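Local coordinates for lysine-specific demethylase REF6 (Arabidopsis thaliana, PDB 6A57), which demethylates the H3K27me3 and H3K27me2 marks of histone H3, activating gene expression, and binds specific DNA sequences through its C2H2 zinc fingers, at a contact of chain A with DNA and the interface of chains A and B. Numbering follows the deposited sequence. Chains: chain A/B, Lysine-specific demethylase REF6.

Contact 1: a contact of chain A with DNA. Residues chain A 91-92, 95, 120. With nucleotides of chain C; nucleotides of chain D.
The recognition helix of the third C2H2 zinc finger, helix 90-101, lies in the major groove and sets A:Trp91 against DA8 and DC9 of chain D while A:Ser92 meets the opposite strand. With CG trans to the backbone N (chi1 -168°), the indole swings toward chain D and stands steeply to the bases, its six-membered ring 61° from the imidazole ring of DA8. One face takes the rims of both bases, and CH2 of A:Trp91 reaches the deoxyribose C2' of DA8 at 3.5 Å. The other face rests on CG of A:Glu95, which backs the indole from within the same helix. A leucine in place of A:Trp91 would probably leave the sugar of DA8 and C5 of DC9 without their flat partner and CG of A:Glu95 without its flat backing. OG of A:Ser92 donates to the phosphate oxygen OP2 of DC7 of chain C, 2.9 Å away. The carboxylate of A:Glu95 is divided between two tasks. A:Glu95 OE2 receives the backbone N of A:Val120 on its syn lone pair at 2.9 Å, joining this finger to helix 120-130 of the fourth. A:Glu95 OE1 holds water 1 at 2.8 Å, and this water lies 3.1 Å from O4 of DT6 of chain C. CG1 of A:Val120 touches the Hoogsteen-edge N7 of DA10, 3.5 Å away. The site brings two fingers into the major groove and probably contributes to sequence recognition by shape and through water.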
ATOM      1  N   TRP A  91      -4.575  13.076 -12.672  1.00 27.97           N
ATOM      2  CA  TRP A  91      -5.441  12.209 -13.469  1.00 28.68           C
ATOM      3  C   TRP A  91      -6.860  12.088 -12.869  1.00 28.50           C
ATOM      4  O   TRP A  91      -7.846  12.210 -13.601  1.00 29.01           O
ATOM      5  CB  TRP A  91      -4.803  10.835 -13.753  1.00 29.44           C
ATOM      6  CG  TRP A  91      -5.573  10.083 -14.789  1.00 30.88           C
ATOM      7  CD1 TRP A  91      -6.242   8.901 -14.624  1.00 31.50           C
ATOM      8  CD2 TRP A  91      -5.817  10.493 -16.138  1.00 31.82           C
ATOM      9  NE1 TRP A  91      -6.869   8.541 -15.791  1.00 31.16           N
ATOM     10  CE2 TRP A  91      -6.633   9.505 -16.735  1.00 31.50           C
ATOM     11  CE3 TRP A  91      -5.430  11.603 -16.902  1.00 32.28           C
ATOM     12  CZ2 TRP A  91      -7.059   9.586 -18.061  1.00 31.16           C
ATOM     13  CZ3 TRP A  91      -5.858  11.684 -18.224  1.00 32.53           C
ATOM     14  CH2 TRP A  91      -6.666  10.678 -18.788  1.00 31.65           C
ATOM     15  N   SER A  92      -6.964  11.899 -11.555  1.00 27.56           N
ATOM     16  CA  SER A  92      -8.278  11.843 -10.896  1.00 28.19           C
ATOM     17  C   SER A  92      -9.117  13.062 -11.219  1.00 28.27           C
ATOM     18  O   SER A  92     -10.299  12.929 -11.537  1.00 29.18           O
ATOM     19  CB  SER A  92      -8.158  11.719  -9.370  1.00 29.13           C
ATOM     20  OG  SER A  92      -7.731  10.425  -8.964  1.00 29.77           O
ATOM     21  N   GLU A  95     -10.363  13.092 -15.145  1.00 28.99           N
ATOM     22  CA  GLU A  95     -11.485  12.180 -15.371  1.00 28.71           C
ATOM     23  C   GLU A  95     -12.730  12.605 -14.591  1.00 28.61           C
ATOM     24  O   GLU A  95     -13.845  12.446 -15.089  1.00 29.13           O
ATOM     25  CB  GLU A  95     -11.111  10.737 -15.022  1.00 28.94           C
ATOM     26  CG  GLU A  95      -9.956  10.163 -15.842  1.00 29.57           C
ATOM     27  CD  GLU A  95     -10.037   8.647 -16.027  1.00 29.76           C
ATOM     28  OE1 GLU A  95      -9.926   7.909 -15.014  1.00 29.04           O
ATOM     29  OE2 GLU A  95     -10.184   8.196 -17.190  1.00 29.27           O
ATOM     30  N   VAL A 120     -11.051   5.816 -18.563  1.00 26.64           N
ATOM     31  CA  VAL A 120     -10.108   4.960 -19.284  1.00 26.98           C
ATOM     32  C   VAL A 120     -10.088   3.522 -18.762  1.00 26.48           C
ATOM     33  O   VAL A 120      -9.865   2.590 -19.535  1.00 26.46           O
ATOM     34  CB  VAL A 120      -8.675   5.558 -19.303  1.00 27.87           C
ATOM     35  CG1 VAL A 120      -8.051   5.565 -17.910  1.00 28.55           C
ATOM     36  CG2 VAL A 120      -7.783   4.814 -20.300  1.00 27.33           C
TER
ATOM     37  P    DT C   6     -14.924  10.748  -9.653  1.00 27.97           P
ATOM     38  OP1  DT C   6     -15.296  12.019  -8.987  1.00 29.01           O
ATOM     39  OP2  DT C   6     -14.401  10.769 -11.042  1.00 28.36           O
ATOM     40  O5'  DT C   6     -13.849   9.964  -8.785  1.00 26.55           O
ATOM     41  C5'  DT C   6     -14.052   9.806  -7.381  1.00 25.92           C
ATOM     42  C4'  DT C   6     -12.916   9.005  -6.796  1.00 25.69           C
ATOM     43  O4'  DT C   6     -12.806   7.754  -7.517  1.00 25.43           O
ATOM     44  C3'  DT C   6     -11.541   9.677  -6.883  1.00 25.69           C
ATOM     45  O3'  DT C   6     -10.892   9.556  -5.606  1.00 26.36           O
ATOM     46  C2'  DT C   6     -10.854   8.917  -8.005  1.00 25.49           C
ATOM     47  C1'  DT C   6     -11.451   7.528  -7.849  1.00 24.89           C
ATOM     48  N1   DT C   6     -11.414   6.660  -9.050  1.00 23.85           N
ATOM     49  C2   DT C   6     -10.841   5.412  -8.951  1.00 23.62           C
ATOM     50  O2   DT C   6     -10.344   4.983  -7.923  1.00 23.91           O
ATOM     51  N3   DT C   6     -10.852   4.684 -10.113  1.00 24.27           N
ATOM     52  C4   DT C   6     -11.383   5.063 -11.332  1.00 24.09           C
ATOM     53  O4   DT C   6     -11.327   4.294 -12.289  1.00 23.67           O
ATOM     54  C5   DT C   6     -11.978   6.379 -11.362  1.00 23.78           C
ATOM     55  C7   DT C   6     -12.575   6.877 -12.640  1.00 23.57           C
ATOM     56  C6   DT C   6     -11.967   7.100 -10.234  1.00 24.03           C
ATOM     57  P    DC C   7      -9.417  10.138  -5.354  1.00 26.18           P
ATOM     58  OP1  DC C   7      -9.341  10.568  -3.937  1.00 26.51           O
ATOM     59  OP2  DC C   7      -9.091  11.097  -6.437  1.00 26.57           O
ATOM     60  O5'  DC C   7      -8.498   8.852  -5.532  1.00 24.48           O
ATOM     61  C5'  DC C   7      -8.766   7.687  -4.745  1.00 23.66           C
ATOM     62  C4'  DC C   7      -7.600   6.729  -4.782  1.00 23.26           C
ATOM     63  O4'  DC C   7      -7.670   5.921  -5.977  1.00 22.81           O
ATOM     64  C3'  DC C   7      -6.210   7.365  -4.781  1.00 23.49           C
ATOM     65  O3'  DC C   7      -5.377   6.563  -3.944  1.00 23.87           O
ATOM     66  C2'  DC C   7      -5.798   7.330  -6.243  1.00 23.30           C
ATOM     67  C1'  DC C   7      -6.493   6.079  -6.762  1.00 22.89           C
ATOM     68  N1   DC C   7      -6.918   6.094  -8.170  1.00 22.07           N
ATOM     69  C2   DC C   7      -6.617   4.997  -8.986  1.00 22.06           C
ATOM     70  O2   DC C   7      -5.917   4.082  -8.530  1.00 21.80           O
ATOM     71  N3   DC C   7      -7.080   4.973 -10.259  1.00 22.17           N
ATOM     72  C4   DC C   7      -7.838   5.976 -10.711  1.00 22.26           C
ATOM     73  N4   DC C   7      -8.265   5.917 -11.974  1.00 22.28           N
ATOM     74  C5   DC C   7      -8.174   7.095  -9.894  1.00 22.08           C
ATOM     75  C6   DC C   7      -7.717   7.100  -8.636  1.00 21.97           C
ATOM     76  P    DT C   8      -3.961   7.091  -3.435  1.00 23.74           P
ATOM     77  OP1  DT C   8      -3.649   6.367  -2.180  1.00 23.34           O
ATOM     78  OP2  DT C   8      -3.965   8.581  -3.454  1.00 22.65           O
ATOM     79  O5'  DT C   8      -2.962   6.497  -4.523  1.00 23.91           O
ATOM     80  C5'  DT C   8      -2.692   5.084  -4.555  1.00 24.66           C
ATOM     81  C4'  DT C   8      -1.906   4.720  -5.792  1.00 25.89           C
ATOM     82  O4'  DT C   8      -2.734   4.878  -6.974  1.00 25.87           O
ATOM     83  C3'  DT C   8      -0.651   5.568  -6.050  1.00 26.51           C
ATOM     84  O3'  DT C   8       0.419   4.723  -6.482  1.00 27.95           O
ATOM     85  C2'  DT C   8      -1.061   6.448  -7.217  1.00 25.72           C
ATOM     86  C1'  DT C   8      -1.909   5.449  -7.971  1.00 25.08           C
ATOM     87  N1   DT C   8      -2.772   5.924  -9.072  1.00 24.21           N
ATOM     88  C2   DT C   8      -2.923   5.086 -10.154  1.00 23.73           C
ATOM     89  O2   DT C   8      -2.370   4.001 -10.242  1.00 24.37           O
ATOM     90  N3   DT C   8      -3.751   5.564 -11.136  1.00 23.14           N
ATOM     91  C4   DT C   8      -4.423   6.770 -11.147  1.00 23.28           C
ATOM     92  O4   DT C   8      -5.125   7.068 -12.109  1.00 23.32           O
ATOM     93  C5   DT C   8      -4.222   7.599  -9.979  1.00 23.30           C
ATOM     94  C7   DT C   8      -4.908   8.925  -9.902  1.00 23.73           C
ATOM     95  C6   DT C   8      -3.422   7.136  -9.010  1.00 23.56           C
TER
ATOM     96  P    DA D   8      -4.210  14.113 -21.252  1.00 37.86           P
ATOM     97  OP1  DA D   8      -4.772  14.342 -22.609  1.00 39.19           O
ATOM     98  OP2  DA D   8      -4.939  14.647 -20.073  1.00 38.07           O
ATOM     99  O5'  DA D   8      -3.924  12.554 -21.139  1.00 34.44           O
ATOM    100  C5'  DA D   8      -3.032  11.937 -22.079  1.00 32.81           C
ATOM    101  C4'  DA D   8      -2.851  10.471 -21.762  1.00 32.48           C
ATOM    102  O4'  DA D   8      -1.968  10.333 -20.627  1.00 31.53           O
ATOM    103  C3'  DA D   8      -4.132   9.701 -21.414  1.00 31.66           C
ATOM    104  O3'  DA D   8      -4.382   8.746 -22.458  1.00 31.84           O
ATOM    105  C2'  DA D   8      -3.851   9.102 -20.039  1.00 30.69           C
ATOM    106  C1'  DA D   8      -2.346   9.188 -19.893  1.00 29.48           C
ATOM    107  N9   DA D   8      -1.869   9.370 -18.524  1.00 27.52           N
ATOM    108  C8   DA D   8      -2.146  10.411 -17.673  1.00 26.81           C
ATOM    109  N7   DA D   8      -1.535  10.325 -16.516  1.00 25.95           N
ATOM    110  C5   DA D   8      -0.796   9.155 -16.617  1.00 25.18           C
ATOM    111  C6   DA D   8       0.069   8.504 -15.721  1.00 25.24           C
ATOM    112  N6   DA D   8       0.345   8.959 -14.497  1.00 25.72           N
ATOM    113  N1   DA D   8       0.644   7.351 -16.128  1.00 24.91           N
ATOM    114  C2   DA D   8       0.363   6.894 -17.355  1.00 25.73           C
ATOM    115  N3   DA D   8      -0.428   7.420 -18.290  1.00 25.60           N
ATOM    116  C4   DA D   8      -0.989   8.558 -17.849  1.00 25.74           C
ATOM    117  P    DC D   9      -5.561   7.659 -22.337  1.00 31.63           P
ATOM    118  OP1  DC D   9      -5.939   7.253 -23.711  1.00 32.09           O
ATOM    119  OP2  DC D   9      -6.601   8.203 -21.428  1.00 30.33           O
ATOM    120  O5'  DC D   9      -4.818   6.400 -21.702  1.00 29.38           O
ATOM    121  C5'  DC D   9      -3.587   5.946 -22.282  1.00 29.94           C
ATOM    122  C4'  DC D   9      -2.969   4.833 -21.470  1.00 30.34           C
ATOM    123  O4'  DC D   9      -2.527   5.323 -20.181  1.00 30.14           O
ATOM    124  C3'  DC D   9      -3.882   3.637 -21.189  1.00 30.89           C
ATOM    125  O3'  DC D   9      -3.172   2.460 -21.594  1.00 31.18           O
ATOM    126  C2'  DC D   9      -4.136   3.708 -19.689  1.00 31.18           C
ATOM    127  C1'  DC D   9      -2.877   4.385 -19.172  1.00 30.33           C
ATOM    128  N1   DC D   9      -2.993   5.125 -17.896  1.00 28.87           N
ATOM    129  C2   DC D   9      -2.156   4.788 -16.820  1.00 28.69           C
ATOM    130  O2   DC D   9      -1.373   3.832 -16.939  1.00 28.74           O
ATOM    131  N3   DC D   9      -2.228   5.507 -15.676  1.00 27.85           N
ATOM    132  C4   DC D   9      -3.074   6.536 -15.588  1.00 28.60           C
ATOM    133  N4   DC D   9      -3.116   7.214 -14.439  1.00 29.22           N
ATOM    134  C5   DC D   9      -3.923   6.909 -16.670  1.00 28.42           C
ATOM    135  C6   DC D   9      -3.845   6.189 -17.798  1.00 28.64           C
ATOM    136  P    DA D  10      -3.936   1.079 -21.849  1.00 32.62           P
ATOM    137  OP1  DA D  10      -3.146   0.296 -22.838  1.00 32.97           O
ATOM    138  OP2  DA D  10      -5.382   1.357 -22.082  1.00 31.19           O
ATOM    139  O5'  DA D  10      -3.799   0.331 -20.454  1.00 31.49           O
ATOM    140  C5'  DA D  10      -2.511   0.031 -19.900  1.00 31.15           C
ATOM    141  C4'  DA D  10      -2.683  -0.613 -18.545  1.00 31.43           C
ATOM    142  O4'  DA D  10      -2.990   0.396 -17.551  1.00 30.67           O
ATOM    143  C3'  DA D  10      -3.814  -1.637 -18.461  1.00 31.35           C
ATOM    144  O3'  DA D  10      -3.379  -2.703 -17.625  1.00 33.64           O
ATOM    145  C2'  DA D  10      -4.941  -0.868 -17.798  1.00 30.60           C
ATOM    146  C1'  DA D  10      -4.172   0.033 -16.850  1.00 29.56           C
ATOM    147  N9   DA D  10      -4.834   1.270 -16.436  1.00 27.68           N
ATOM    148  C8   DA D  10      -5.853   1.959 -17.046  1.00 27.02           C
ATOM    149  N7   DA D  10      -6.190   3.063 -16.424  1.00 26.45           N
ATOM    150  C5   DA D  10      -5.327   3.110 -15.339  1.00 26.43           C
ATOM    151  C6   DA D  10      -5.175   4.036 -14.291  1.00 26.95           C
ATOM    152  N6   DA D  10      -5.917   5.138 -14.162  1.00 26.81           N
ATOM    153  N1   DA D  10      -4.227   3.782 -13.360  1.00 27.57           N
ATOM    154  C2   DA D  10      -3.489   2.667 -13.483  1.00 27.83           C
ATOM    155  N3   DA D  10      -3.540   1.722 -14.422  1.00 27.31           N
ATOM    156  C4   DA D  10      -4.489   2.010 -15.333  1.00 26.96           C
TER
HETATM  157  O   HOH W   1     -10.535   5.186 -15.145  1.00 22.81           O

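Contact 2: the interface of chains A and B. Residues chain A 47, 54-56; chain B 47, 54-56.
A:Asn56 and B:Asn56 face each other across the two-fold axis, in loops of the second zinc finger, and exchange side-chain hydrogen bonds: A:Asn56 ND2 gives to B:Asn56 OD1 at 2.7 Å, and the twin bond runs back. The two side chains cross at about a right angle, and their amide planes are 69° apart. Each acceptor lies nearly in the plane of the donating amide, whereas each donor sits above the carbonyl plane of the other and misses its lone pairs. The bonds are reciprocal but bent, 146° at the hydrogen. Each CG stands beside its own backbone N, opposite the carbonyl carbon (chi1 -60°), and this turns the amide inward to its twin. Next to the amide pair the backbones join more regularly. A:Asn56 N donates almost straight to B:Gly54 O at 2.7 Å, and the twin bond likewise, flanking an antiparallel beta bridge between A:Lys55 and B:Lys55. A:Ile47 CG2 covers the amide nitrogen ND2 of B:Asn56, 3.4 Å away, and its twin does the same. The lysine side is looser. CG of A:Lys55 touches CG of B:Lys55 at 3.5 Å; the extended chains cross, A:Lys55 CE and B:Lys55 CE still 4.1 Å apart. A:Lys55 NZ and B:Lys55 NZ end 6.5 Å apart, which probably eases the repulsion of like charges. The protein forms homooligomers, and this small symmetric patch may help pair two copies, although the structure alone does not show that it does so in the cell.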
ATOM      1  N   ILE A  47      12.578   2.313  -1.747  1.00 60.80           N
ATOM      2  CA  ILE A  47      11.551   1.749  -0.864  1.00 58.79           C
ATOM      3  C   ILE A  47      11.027   2.860   0.029  1.00 56.39           C
ATOM      4  O   ILE A  47      11.817   3.638   0.559  1.00 57.07           O
ATOM      5  CB  ILE A  47      12.090   0.609   0.025  1.00 59.26           C
ATOM      6  CG1 ILE A  47      12.743  -0.483  -0.831  1.00 60.89           C
ATOM      7  CG2 ILE A  47      10.958   0.008   0.860  1.00 60.09           C
ATOM      8  CD1 ILE A  47      13.465  -1.554  -0.034  1.00 61.59           C
ATOM      9  N   GLY A  54       6.217   0.436   2.874  1.00 42.00           N
ATOM     10  CA  GLY A  54       7.245  -0.514   2.433  1.00 43.22           C
ATOM     11  C   GLY A  54       7.150  -0.938   0.976  1.00 44.68           C
ATOM     12  O   GLY A  54       7.576  -2.040   0.621  1.00 45.63           O
ATOM     13  N   LYS A  55       6.603  -0.063   0.134  1.00 44.88           N
ATOM     14  CA  LYS A  55       6.421  -0.362  -1.280  1.00 44.60           C
ATOM     15  C   LYS A  55       7.722  -0.134  -2.033  1.00 44.38           C
ATOM     16  O   LYS A  55       8.430   0.827  -1.749  1.00 41.94           O
ATOM     17  CB  LYS A  55       5.329   0.521  -1.892  1.00 45.20           C
ATOM     18  CG  LYS A  55       3.912   0.150  -1.479  1.00 44.84           C
ATOM     19  CD  LYS A  55       2.888   0.986  -2.231  1.00 43.88           C
ATOM     20  CE  LYS A  55       1.479   0.460  -2.045  1.00 43.57           C
ATOM     21  NZ  LYS A  55       0.566   0.949  -3.112  1.00 43.43           N
ATOM     22  N   ASN A  56       8.016  -1.024  -2.985  1.00 45.80           N
ATOM     23  CA  ASN A  56       9.109  -0.836  -3.947  1.00 46.98           C
ATOM     24  C   ASN A  56       8.631   0.069  -5.070  1.00 47.74           C
ATOM     25  O   ASN A  56       7.444   0.093  -5.386  1.00 46.03           O
ATOM     26  CB  ASN A  56       9.552  -2.170  -4.543  1.00 47.08           C
ATOM     27  CG  ASN A  56      10.046  -3.138  -3.496  1.00 47.77           C
ATOM     28  OD1 ASN A  56      11.006  -2.857  -2.783  1.00 56.89           O
ATOM     29  ND2 ASN A  56       9.389  -4.287  -3.391  1.00 49.41           N
TER
ATOM     30  N   ILE B  47       7.864 -10.052  -1.934  1.00 60.80           N
ATOM     31  CA  ILE B  47       7.237  -8.861  -2.519  1.00 58.79           C
ATOM     32  C   ILE B  47       5.880  -9.260  -3.073  1.00 56.39           C
ATOM     33  O   ILE B  47       5.771 -10.295  -3.726  1.00 57.07           O
ATOM     34  CB  ILE B  47       8.076  -8.243  -3.656  1.00 59.26           C
ATOM     35  CG1 ILE B  47       9.500  -7.937  -3.175  1.00 60.89           C
ATOM     36  CG2 ILE B  47       7.414  -6.962  -4.168  1.00 60.09           C
ATOM     37  CD1 ILE B  47      10.451  -7.499  -4.273  1.00 61.59           C
ATOM     38  N   GLY B  54       3.197  -4.000  -4.569  1.00 42.00           N
ATOM     39  CA  GLY B  54       4.665  -3.995  -4.578  1.00 43.22           C
ATOM     40  C   GLY B  54       5.317  -3.781  -3.222  1.00 44.68           C
ATOM     41  O   GLY B  54       6.435  -3.264  -3.144  1.00 45.63           O
ATOM     42  N   LYS B  55       4.629  -4.188  -2.156  1.00 44.88           N
ATOM     43  CA  LYS B  55       5.127  -4.010  -0.799  1.00 44.60           C
ATOM     44  C   LYS B  55       6.123  -5.107  -0.460  1.00 44.38           C
ATOM     45  O   LYS B  55       5.913  -6.257  -0.834  1.00 41.94           O
ATOM     46  CB  LYS B  55       3.980  -4.045   0.216  1.00 45.20           C
ATOM     47  CG  LYS B  55       3.099  -2.804   0.216  1.00 44.84           C
ATOM     48  CD  LYS B  55       2.074  -2.864   1.337  1.00 43.88           C
ATOM     49  CE  LYS B  55       1.367  -1.537   1.532  1.00 43.57           C
ATOM     50  NZ  LYS B  55       0.739  -1.443   2.877  1.00 43.43           N
ATOM     51  N   ASN B  56       7.194  -4.734   0.246  1.00 45.80           N
ATOM     52  CA  ASN B  56       8.134  -5.691   0.842  1.00 46.98           C
ATOM     53  C   ASN B  56       7.560  -6.198   2.154  1.00 47.74           C
ATOM     54  O   ASN B  56       6.809  -5.488   2.819  1.00 46.03           O
ATOM     55  CB  ASN B  56       9.486  -5.036   1.115  1.00 47.08           C
ATOM     56  CG  ASN B  56      10.135  -4.501  -0.138  1.00 47.77           C
ATOM     57  OD1 ASN B  56      10.408  -5.250  -1.074  1.00 56.89           O
ATOM     58  ND2 ASN B  56      10.382  -3.198  -0.169  1.00 49.41           N
TER

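Contact 3: a contact of chain A with DNA. Residues chain A 96, 99, 118-119. With nucleotides of chain C.
A:His96 and A:Phe119 present their rings to neighbouring nucleotides of chain C in different ways, the imidazole by its edge to a phosphate and the phenyl by one face to a base. ND1 of A:His96 donates to OP1 of the DT6 phosphate at 2.6 Å, nearly straight and with the oxygen close to the ring plane. The ring reaches this position because CG points away from the backbone N (chi1 163°). A:His96 is also a zinc ligand of the third finger; with ND1 given to the DNA, NE2 is left to face the metal, as is usual in C2H2 fingers. A:Phe119 is sandwiched. CG of A:Arg118 lies 3.5 Å above the centre of one face, and the base of DC5 approaches the other, inclined by 69° in an edge-to-face pair. CD2 of A:Phe119 is 3.6 Å from C6 of DC5, while CD1 of the same ring packs against the thymine methyl C7 of DT6 at 3.5 Å. OP2 of DC5 comes to the rim of the ring, in its plane. This OP2 of DC5 also accepts NH1 of A:Arg118 in a long salt bridge of 3.3 Å, the guanidinium edge-on to it after a bend at chi3 (-62°). A:Val99 adds CG2 beside O5' of DC5, 3.7 Å away. Together the groups contact two successive phosphates, and the phenyl packs against a cytosine and a thymine methyl, which may help sequence preference and seat the third and fourth fingers on the DNA.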
ATOM      1  N   HIS A  96     -12.550  13.144 -13.385  1.00 27.48           N
ATOM      2  CA  HIS A  96     -13.687  13.636 -12.601  1.00 27.82           C
ATOM      3  C   HIS A  96     -14.455  14.754 -13.299  1.00 28.58           C
ATOM      4  O   HIS A  96     -15.681  14.822 -13.193  1.00 28.78           O
ATOM      5  CB  HIS A  96     -13.261  14.115 -11.204  1.00 27.45           C
ATOM      6  CG  HIS A  96     -14.283  14.982 -10.529  1.00 26.95           C
ATOM      7  ND1 HIS A  96     -15.250  14.480  -9.690  1.00 26.69           N
ATOM      8  CD2 HIS A  96     -14.493  16.320 -10.584  1.00 26.83           C
ATOM      9  CE1 HIS A  96     -16.006  15.470  -9.249  1.00 26.79           C
ATOM     10  NE2 HIS A  96     -15.568  16.597  -9.777  1.00 26.07           N
ATOM     11  N   VAL A  99     -17.537  13.964 -15.415  1.00 30.69           N
ATOM     12  CA  VAL A  99     -18.834  13.822 -14.737  1.00 31.90           C
ATOM     13  C   VAL A  99     -19.707  15.059 -14.951  1.00 33.12           C
ATOM     14  O   VAL A  99     -20.912  14.928 -15.146  1.00 34.63           O
ATOM     15  CB  VAL A  99     -18.674  13.559 -13.220  1.00 31.88           C
ATOM     16  CG1 VAL A  99     -19.997  13.701 -12.474  1.00 32.52           C
ATOM     17  CG2 VAL A  99     -18.094  12.176 -12.982  1.00 32.04           C
ATOM     18  N   ARG A 118     -16.583   6.874 -20.660  1.00 29.88           N
ATOM     19  CA  ARG A 118     -16.186   8.097 -19.964  1.00 28.38           C
ATOM     20  C   ARG A 118     -14.809   7.992 -19.322  1.00 27.31           C
ATOM     21  O   ARG A 118     -14.068   8.979 -19.332  1.00 27.89           O
ATOM     22  CB  ARG A 118     -17.210   8.478 -18.902  1.00 28.68           C
ATOM     23  CG  ARG A 118     -16.863   9.763 -18.169  1.00 29.60           C
ATOM     24  CD  ARG A 118     -18.072  10.435 -17.545  1.00 30.07           C
ATOM     25  NE  ARG A 118     -19.051  10.823 -18.562  1.00 31.21           N
ATOM     26  CZ  ARG A 118     -20.350  10.510 -18.562  1.00 32.92           C
ATOM     27  NH1 ARG A 118     -20.906   9.799 -17.574  1.00 34.00           N
ATOM     28  NH2 ARG A 118     -21.124  10.934 -19.560  1.00 32.85           N
ATOM     29  N   PHE A 119     -14.475   6.821 -18.770  1.00 25.48           N
ATOM     30  CA  PHE A 119     -13.254   6.641 -17.978  1.00 25.18           C
ATOM     31  C   PHE A 119     -12.358   5.582 -18.602  1.00 26.14           C
ATOM     32  O   PHE A 119     -12.838   4.567 -19.108  1.00 26.69           O
ATOM     33  CB  PHE A 119     -13.601   6.246 -16.547  1.00 24.94           C
ATOM     34  CG  PHE A 119     -14.623   7.141 -15.900  1.00 24.70           C
ATOM     35  CD1 PHE A 119     -14.241   8.333 -15.306  1.00 24.35           C
ATOM     36  CD2 PHE A 119     -15.969   6.796 -15.891  1.00 24.45           C
ATOM     37  CE1 PHE A 119     -15.175   9.166 -14.708  1.00 24.38           C
ATOM     38  CE2 PHE A 119     -16.914   7.627 -15.308  1.00 24.52           C
ATOM     39  CZ  PHE A 119     -16.514   8.812 -14.703  1.00 24.56           C
TER
ATOM     40  P    DC C   5     -20.440   8.685 -13.201  1.00 36.00           P
ATOM     41  OP1  DC C   5     -21.225   9.859 -12.735  1.00 35.81           O
ATOM     42  OP2  DC C   5     -20.130   8.534 -14.652  1.00 35.59           O
ATOM     43  O5'  DC C   5     -19.089   8.628 -12.358  1.00 32.85           O
ATOM     44  C5'  DC C   5     -19.138   8.681 -10.923  1.00 30.09           C
ATOM     45  C4'  DC C   5     -17.839   8.194 -10.325  1.00 28.33           C
ATOM     46  O4'  DC C   5     -17.571   6.839 -10.738  1.00 27.90           O
ATOM     47  C3'  DC C   5     -16.588   8.992 -10.706  1.00 27.57           C
ATOM     48  O3'  DC C   5     -16.196   9.782  -9.580  1.00 27.94           O
ATOM     49  C2'  DC C   5     -15.554   7.927 -11.046  1.00 26.72           C
ATOM     50  C1'  DC C   5     -16.192   6.646 -10.547  1.00 26.30           C
ATOM     51  N1   DC C   5     -15.792   5.432 -11.271  1.00 24.68           N
ATOM     52  C2   DC C   5     -15.024   4.468 -10.606  1.00 24.15           C
ATOM     53  O2   DC C   5     -14.733   4.649  -9.415  1.00 23.62           O
ATOM     54  N3   DC C   5     -14.625   3.362 -11.275  1.00 24.41           N
ATOM     55  C4   DC C   5     -14.961   3.202 -12.557  1.00 24.58           C
ATOM     56  N4   DC C   5     -14.552   2.093 -13.177  1.00 24.23           N
ATOM     57  C5   DC C   5     -15.730   4.175 -13.262  1.00 24.70           C
ATOM     58  C6   DC C   5     -16.118   5.264 -12.588  1.00 24.34           C
ATOM     59  P    DT C   6     -14.924  10.748  -9.653  1.00 27.97           P
ATOM     60  OP1  DT C   6     -15.296  12.019  -8.987  1.00 29.01           O
ATOM     61  OP2  DT C   6     -14.401  10.769 -11.042  1.00 28.36           O
ATOM     62  O5'  DT C   6     -13.849   9.964  -8.785  1.00 26.55           O
ATOM     63  C5'  DT C   6     -14.052   9.806  -7.381  1.00 25.92           C
ATOM     64  C4'  DT C   6     -12.916   9.005  -6.796  1.00 25.69           C
ATOM     65  O4'  DT C   6     -12.806   7.754  -7.517  1.00 25.43           O
ATOM     66  C3'  DT C   6     -11.541   9.677  -6.883  1.00 25.69           C
ATOM     67  O3'  DT C   6     -10.892   9.556  -5.606  1.00 26.36           O
ATOM     68  C2'  DT C   6     -10.854   8.917  -8.005  1.00 25.49           C
ATOM     69  C1'  DT C   6     -11.451   7.528  -7.849  1.00 24.89           C
ATOM     70  N1   DT C   6     -11.414   6.660  -9.050  1.00 23.85           N
ATOM     71  C2   DT C   6     -10.841   5.412  -8.951  1.00 23.62           C
ATOM     72  O2   DT C   6     -10.344   4.983  -7.923  1.00 23.91           O
ATOM     73  N3   DT C   6     -10.852   4.684 -10.113  1.00 24.27           N
ATOM     74  C4   DT C   6     -11.383   5.063 -11.332  1.00 24.09           C
ATOM     75  O4   DT C   6     -11.327   4.294 -12.289  1.00 23.67           O
ATOM     76  C5   DT C   6     -11.978   6.379 -11.362  1.00 23.78           C
ATOM     77  C7   DT C   6     -12.575   6.877 -12.640  1.00 23.57           C
ATOM     78  C6   DT C   6     -11.967   7.100 -10.234  1.00 24.03           C
TER

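Contacts 1 and 3 are parts of one DNA-binding surface, the centres of their C-alpha atoms being about 7 Å apart. They share helix 90-101 and nucleotide DT6 of chain C, and A:Phe119 of contact 3 is followed directly by A:Val120 of contact 1, so base contacts and phosphate grip are likely to support each other. Contact 2 is about 25 Å from contact 1 and about 30 Å from contact 3, measured between the same kind of centres. It lies in the second finger, which also belongs to the DNA-binding region. This patch of the pairing uses a loop and not helix 90-101, though the whole interface is wider.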